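Local coordinates for DIR1 protein (PDB 2RKN), which binds lysophospholipids in a hydrophobic interior and is required for long-distance signalling in systemic acquired resistance, probably as a lipid-transfer protein, at residues Thr33-Ala38 against Ser63-Gln68; Ala38-Leu43 against Cys69-Ala74. One frame throughout, in Å; residues are numbered along the deposited sequence. Where two conformers were deposited one is given.

In the fold
Pro66 of contact 1 is where the two contacts join: its O probably accepts a hydrogen bond from Leu71 N (3.0 Å), while its CG packs 3.4 Å from Phe40 CZ. Leu35 of contact 1 adds apolar packing, with its CB 3.7 Å from Leu71 CD1 of contact 2. The centres of the contacts lie about 5 Å apart, on the same side of the chain's centre, and their segments alternate along the sequence. Both border bound lysophospholipid. Ser63 of contact 1 meets one molecule, Leu35 of contact 1 and Phe40 of contact 2 meet the other, and Leu43 belongs to both pockets. The pair thus illustrates short helices that share packing partners while lining a lipid tunnel.

Contact 1: Thr33-Ala38 against Ser63-Gln68; sequences TALQHA and SALPKQ. With ZN (zinc ion), chain C; LP3 ((7R)-4,7-dihydroxy-N,N,N-trimethyl-10-oxo-3,5,9-trioxa-4-phosphaheptacosan-1-aminium 4-oxide), chain F.
The buried packing of helix 29-35 against helix 59-68, part of the all-helical core of a plant lipid-transfer protein, rests on Leu35 and Leu65. One methyl of Leu35 does the touching: its CD1 lies 3.7 Å from Leu65 CG and 3.8 Å from Leu65 CD2, so the methyl bears on the branch point of the other leucine. The two side chains cross at about a right angle. Leu65 reaches across because its CG stands opposite the backbone N (chi1 -175°), although it was modelled in two conformers and this account holds for one of them. The same methyl, Leu35 CD1, also comes within 4.3 Å of the backbone N of Pro66. That nitrogen carries no hydrogen, and helix 59-68 is kinked here, where the nitrogens of Pro66 and Lys67 make no bond to the preceding turn.

A type I turn from Leu35 to Ala38 carries His37. His37 NE2 binds zinc at 2.3 Å, together with Glu11 and a water, but His37 has two conformers and the finer ring geometry is doubtful. At the start of 63-68, Ser63 CB, in one of two modelled conformers, lies 3.5 Å from C27 near the end of a lysophospholipid tail. Around the leucines, Pro27 packs on Leu65 and Pro75 on Pro66, so the contact joins helices 29-35 and 59-68, with helix 40-44 alongside Pro66.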
# COMPACT_ATOMS: atom_id res chain seq x y z
N THR A 33 6.33 4.58 7.37
CA THR A 33 7.57 3.98 7.83
C THR A 33 7.71 2.52 7.37
O THR A 33 8.77 2.05 7.00
CB THR A 33 7.63 4.06 9.36
OG1 THR A 33 7.69 5.46 9.73
CG2 THR A 33 8.85 3.30 9.86
N ALA A 34 6.59 1.78 7.40
CA ALA A 34 6.60 0.39 6.98
C ALA A 34 6.95 0.32 5.50
O ALA A 34 7.68 -0.55 5.07
CB ALA A 34 5.19 -0.20 7.20
N LEU A 35 6.41 1.27 4.70
CA LEU A 35 6.67 1.22 3.26
C LEU A 35 8.17 1.42 2.93
O LEU A 35 8.61 1.01 1.83
CB LEU A 35 5.89 2.37 2.54
CG LEU A 35 4.43 2.00 2.35
CD1 LEU A 35 3.85 3.18 1.50
CD2 LEU A 35 4.16 0.70 1.64
N GLN A 36 8.95 1.98 3.88
CA GLN A 36 10.40 2.10 3.69
C GLN A 36 11.11 0.73 3.58
O GLN A 36 12.25 0.67 3.13
CB GLN A 36 11.04 2.96 4.81
CG GLN A 36 10.44 4.35 4.85
CD GLN A 36 10.98 5.25 5.97
OE1 GLN A 36 12.00 4.96 6.56
NE2 GLN A 36 10.30 6.39 6.21
N HIS A 37 10.45 -0.37 4.04
CA HIS A 37 11.02 -1.70 3.87
C HIS A 37 10.13 -2.62 3.03
O HIS A 37 10.26 -3.88 3.07
CB HIS A 37 11.47 -2.36 5.19
CG HIS A 37 10.38 -2.47 6.22
ND1 HIS A 37 10.26 -1.60 7.29
CD2 HIS A 37 9.39 -3.38 6.36
CE1 HIS A 37 9.23 -1.97 8.04
NE2 HIS A 37 8.68 -3.04 7.49
N ALA A 38 9.24 -2.02 2.24
CA ALA A 38 8.39 -2.79 1.34
C ALA A 38 9.02 -2.97 -0.04
O ALA A 38 9.86 -2.16 -0.46
CB ALA A 38 6.98 -2.15 1.21
N SER A 63 -0.88 3.02 -5.98
CA SER A 63 0.26 3.41 -6.82
C SER A 63 0.88 4.71 -6.30
O SER A 63 2.08 4.91 -6.34
CB SER A 63 -0.21 3.57 -8.27
OG SER A 63 0.78 4.15 -9.10
N ALA A 64 0.03 5.60 -5.82
CA ALA A 64 0.42 6.95 -5.39
C ALA A 64 1.00 7.06 -3.98
O ALA A 64 1.48 8.12 -3.59
CB ALA A 64 -0.80 7.89 -5.48
N LEU A 65 0.92 5.98 -3.22
CA LEU A 65 1.18 6.09 -1.79
C LEU A 65 2.66 6.36 -1.46
O LEU A 65 2.97 7.29 -0.70
CB LEU A 65 0.63 4.88 -1.05
CG LEU A 65 0.75 4.93 0.46
CD1 LEU A 65 0.20 6.18 1.03
CD2 LEU A 65 0.07 3.74 1.08
N PRO A 66 3.58 5.61 -2.09
CA PRO A 66 4.98 6.02 -1.82
C PRO A 66 5.28 7.49 -1.99
O PRO A 66 5.93 8.09 -1.08
CB PRO A 66 5.82 5.08 -2.77
CG PRO A 66 4.95 3.85 -2.89
CD PRO A 66 3.52 4.47 -3.02
N LYS A 67 4.86 8.16 -3.11
CA LYS A 67 5.04 9.60 -3.30
C LYS A 67 4.38 10.35 -2.16
O LYS A 67 4.99 11.22 -1.59
CB LYS A 67 4.53 10.13 -4.69
CG LYS A 67 4.69 11.66 -5.00
CD LYS A 67 3.75 12.11 -6.16
CE LYS A 67 3.87 13.58 -6.53
NZ LYS A 67 4.83 13.70 -7.70
N GLN A 68 3.17 9.92 -1.76
CA GLN A 68 2.48 10.62 -0.63
C GLN A 68 3.30 10.57 0.63
O GLN A 68 3.30 11.50 1.41
CB GLN A 68 1.11 10.03 -0.32
CG GLN A 68 -0.00 10.58 -1.12
CD GLN A 68 -1.32 10.47 -0.33
OE1 GLN A 68 -2.02 9.46 -0.39
NE2 GLN A 68 -1.60 11.50 0.48
ZN ZN C . 7.95 -2.41 9.53
C1 LP3 F . -6.88 -13.84 6.47
C2 LP3 F . -6.88 -12.70 5.52
C3 LP3 F . -5.49 -12.36 5.12
C4 LP3 F . -4.06 -14.62 9.04
C11 LP3 F . -4.47 -11.25 3.50
C12 LP3 F . -4.81 -10.28 2.40
C13 LP3 F . -3.61 -9.46 1.95
C14 LP3 F . -4.12 -8.31 1.09
C15 LP3 F . -3.09 -7.97 0.03
C16 LP3 F . -3.37 -6.71 -0.75
C17 LP3 F . -2.06 -6.14 -1.29
C18 LP3 F . -2.33 -5.11 -2.39
C19 LP3 F . -1.22 -4.10 -2.66
C20 LP3 F . -1.33 -3.91 -4.17
C21 LP3 F . -1.06 -2.52 -4.70
C22 LP3 F . -1.47 -2.40 -6.16
C23 LP3 F . -0.91 -1.19 -6.94
C24 LP3 F . -1.58 -1.07 -8.33
C25 LP3 F . -1.18 0.18 -9.13
C26 LP3 F . -2.10 0.51 -10.33
C27 LP3 F . -2.12 1.99 -10.78
C28 LP3 F . -3.31 2.43 -11.63
O2 LP3 F . -7.71 -12.92 4.50
O3 LP3 F . -5.33 -12.19 3.83
O11 LP3 F . -3.38 -11.16 4.04
O1P LP3 F . -7.45 -14.92 9.72
O2P LP3 F . -6.11 -12.86 9.79
O3P LP3 F . -7.29 -13.46 7.70
O4P LP3 F . -5.29 -14.87 8.39
P LP3 F . -6.50 -14.05 8.89
O HOH W 1 7.72 -0.45 10.19

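Contact 2: Ala38-Leu43 against Cys69-Ala74; sequences ADFACL and CGLANA. With LP3 ((7R)-4,7-dihydroxy-N,N,N-trimethyl-10-oxo-3,5,9-trioxa-4-phosphaheptacosan-1-aminium 4-oxide), chain E.
With chi1 at -59°, Phe40 turns CG away from its own carbonyl carbon and carries its ring out from helix 40-44 toward the loop that follows helix 59-68; Leu71, with chi1 at -64°, reaches back to meet it. Phe40 CZ lies 4.1 Å from Leu71 CD1, the methyl sitting at the ring edge near its plane. The same edge faces a backbone carbonyl, Phe40 CE2 being 3.6 Å from Asn73 O. On a slanting approach the ring also comes near Ala74, with Phe40 CD2 4.2 Å from Ala74 C.

The lipid takes the other part of this ring and helix. Phe40 CD1 is 3.9 Å from C26 of a lysophospholipid tail, and Leu43 CD1 touches the same carbon at 3.7 Å. The last tail carbon, C28, stops 3.6 Å from Phe40 O.

Both backbones are shaped locally. Asp39 is the N-cap of helix 40-44: Cys42 N donates to Asp39 OD1 at an angle of 158°, coming from above the carboxylate plane. Across the contact, Gly70 ends helix 59-68 in a Schellman motif, its positive phi turning the chain into the loop. Cys42 is tied to Cys5 and Cys69 to Cys32, two disulfides of the eight-cysteine framework of this family.

Between the segments the chemistry is therefore apolar contact plus the weakly polar approach of a carbonyl oxygen to a single aromatic C-H, at CE2, which suggests that shape complementarity rather than hydrogen bonding settles how Phe40 lies between the C-terminal loop and the lipid tail.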
# COMPACT_ATOMS: atom_id res chain seq x y z
N ALA A 38 9.24 -2.02 2.24
CA ALA A 38 8.39 -2.79 1.34
C ALA A 38 9.02 -2.97 -0.04
O ALA A 38 9.86 -2.16 -0.46
CB ALA A 38 6.98 -2.15 1.21
N ASP A 39 8.61 -4.02 -0.74
CA ASP A 39 9.16 -4.31 -2.04
C ASP A 39 8.10 -3.88 -3.06
O ASP A 39 7.08 -4.62 -3.25
CB ASP A 39 9.45 -5.78 -2.05
CG ASP A 39 10.09 -6.29 -3.32
OD1 ASP A 39 10.02 -5.59 -4.40
OD2 ASP A 39 10.51 -7.47 -3.14
N PHE A 40 8.33 -2.72 -3.71
CA PHE A 40 7.28 -2.20 -4.58
C PHE A 40 6.98 -3.03 -5.77
O PHE A 40 5.80 -3.14 -6.13
CB PHE A 40 7.50 -0.76 -5.03
CG PHE A 40 7.61 0.23 -3.92
CD1 PHE A 40 6.98 0.02 -2.71
CD2 PHE A 40 8.29 1.41 -4.11
CE1 PHE A 40 7.07 0.96 -1.67
CE2 PHE A 40 8.35 2.36 -3.06
CZ PHE A 40 7.72 2.09 -1.84
N ALA A 41 8.02 -3.55 -6.42
CA ALA A 41 7.79 -4.41 -7.59
C ALA A 41 6.96 -5.64 -7.18
O ALA A 41 6.12 -6.14 -7.96
CB ALA A 41 9.12 -4.84 -8.18
N CYS A 42 7.20 -6.16 -5.99
CA CYS A 42 6.41 -7.30 -5.48
C CYS A 42 4.96 -6.87 -5.33
O CYS A 42 4.05 -7.55 -5.82
CB CYS A 42 7.09 -7.78 -4.17
SG CYS A 42 6.17 -9.13 -3.30
N LEU A 43 4.79 -5.68 -4.75
CA LEU A 43 3.42 -5.17 -4.51
C LEU A 43 2.66 -4.95 -5.82
O LEU A 43 1.45 -5.29 -5.92
CB LEU A 43 3.39 -3.89 -3.65
CG LEU A 43 3.71 -4.10 -2.16
CD1 LEU A 43 4.11 -2.81 -1.42
CD2 LEU A 43 2.51 -4.82 -1.41
N CYS A 69 4.04 9.50 0.79
CA CYS A 69 4.86 9.28 1.96
C CYS A 69 6.23 9.93 1.85
O CYS A 69 7.03 9.83 2.79
CB CYS A 69 4.98 7.77 2.23
SG CYS A 69 3.52 6.96 2.98
N GLY A 70 6.50 10.59 0.73
CA GLY A 70 7.77 11.30 0.60
C GLY A 70 8.93 10.36 0.30
O GLY A 70 10.10 10.73 0.45
N LEU A 71 8.61 9.15 -0.15
CA LEU A 71 9.64 8.24 -0.54
C LEU A 71 10.16 8.75 -1.88
O LEU A 71 9.45 9.51 -2.57
CB LEU A 71 9.11 6.79 -0.58
CG LEU A 71 8.71 6.38 0.85
CD1 LEU A 71 8.00 5.01 0.96
CD2 LEU A 71 9.92 6.41 1.75
N ALA A 72 11.40 8.38 -2.22
CA ALA A 72 12.08 8.87 -3.45
C ALA A 72 11.76 7.93 -4.58
O ALA A 72 11.67 8.35 -5.74
CB ALA A 72 13.59 9.00 -3.26
N ASN A 73 11.58 6.66 -4.23
CA ASN A 73 11.13 5.74 -5.26
C ASN A 73 9.64 5.50 -5.26
O ASN A 73 8.93 5.75 -4.26
CB ASN A 73 11.97 4.47 -5.34
CG ASN A 73 13.36 4.77 -5.83
OD1 ASN A 73 14.12 5.48 -5.17
ND2 ASN A 73 13.71 4.24 -7.01
N ALA A 74 9.16 5.11 -6.42
CA ALA A 74 7.74 5.05 -6.64
C ALA A 74 7.44 3.84 -7.48
O ALA A 74 8.28 3.41 -8.28
CB ALA A 74 7.28 6.33 -7.32
C1 LP3 E . -7.03 -7.42 11.11
C2 LP3 E . -7.24 -8.64 10.29
C3 LP3 E . -6.30 -8.65 9.14
C4 LP3 E . -10.02 -5.46 14.17
C11 LP3 E . -6.50 -8.24 6.97
C12 LP3 E . -5.28 -7.96 6.11
C13 LP3 E . -5.22 -6.52 5.63
C14 LP3 E . -5.28 -6.43 4.10
C15 LP3 E . -5.54 -4.97 3.81
C16 LP3 E . -5.23 -4.54 2.40
C17 LP3 E . -4.49 -3.21 2.49
C18 LP3 E . -3.63 -2.98 1.27
C19 LP3 E . -2.55 -1.97 1.62
C20 LP3 E . -1.61 -1.73 0.48
C21 LP3 E . -0.41 -1.22 1.23
C22 LP3 E . 0.44 -0.30 0.39
C23 LP3 E . 0.46 -0.56 -1.09
C24 LP3 E . 1.61 0.26 -1.62
C25 LP3 E . 1.71 0.07 -3.10
C26 LP3 E . 3.18 0.20 -3.43
C27 LP3 E . 3.37 0.49 -4.89
C28 LP3 E . 3.14 -0.76 -5.73
O2 LP3 E . -7.00 -9.71 11.04
O3 LP3 E . -6.62 -7.78 8.20
O11 LP3 E . -7.40 -8.91 6.50
O1P LP3 E . -7.66 -4.75 12.71
O2P LP3 E . -6.62 -6.79 13.70
O3P LP3 E . -8.15 -6.98 11.70
O4P LP3 E . -9.09 -6.52 13.95
P LP3 E . -7.88 -6.24 13.02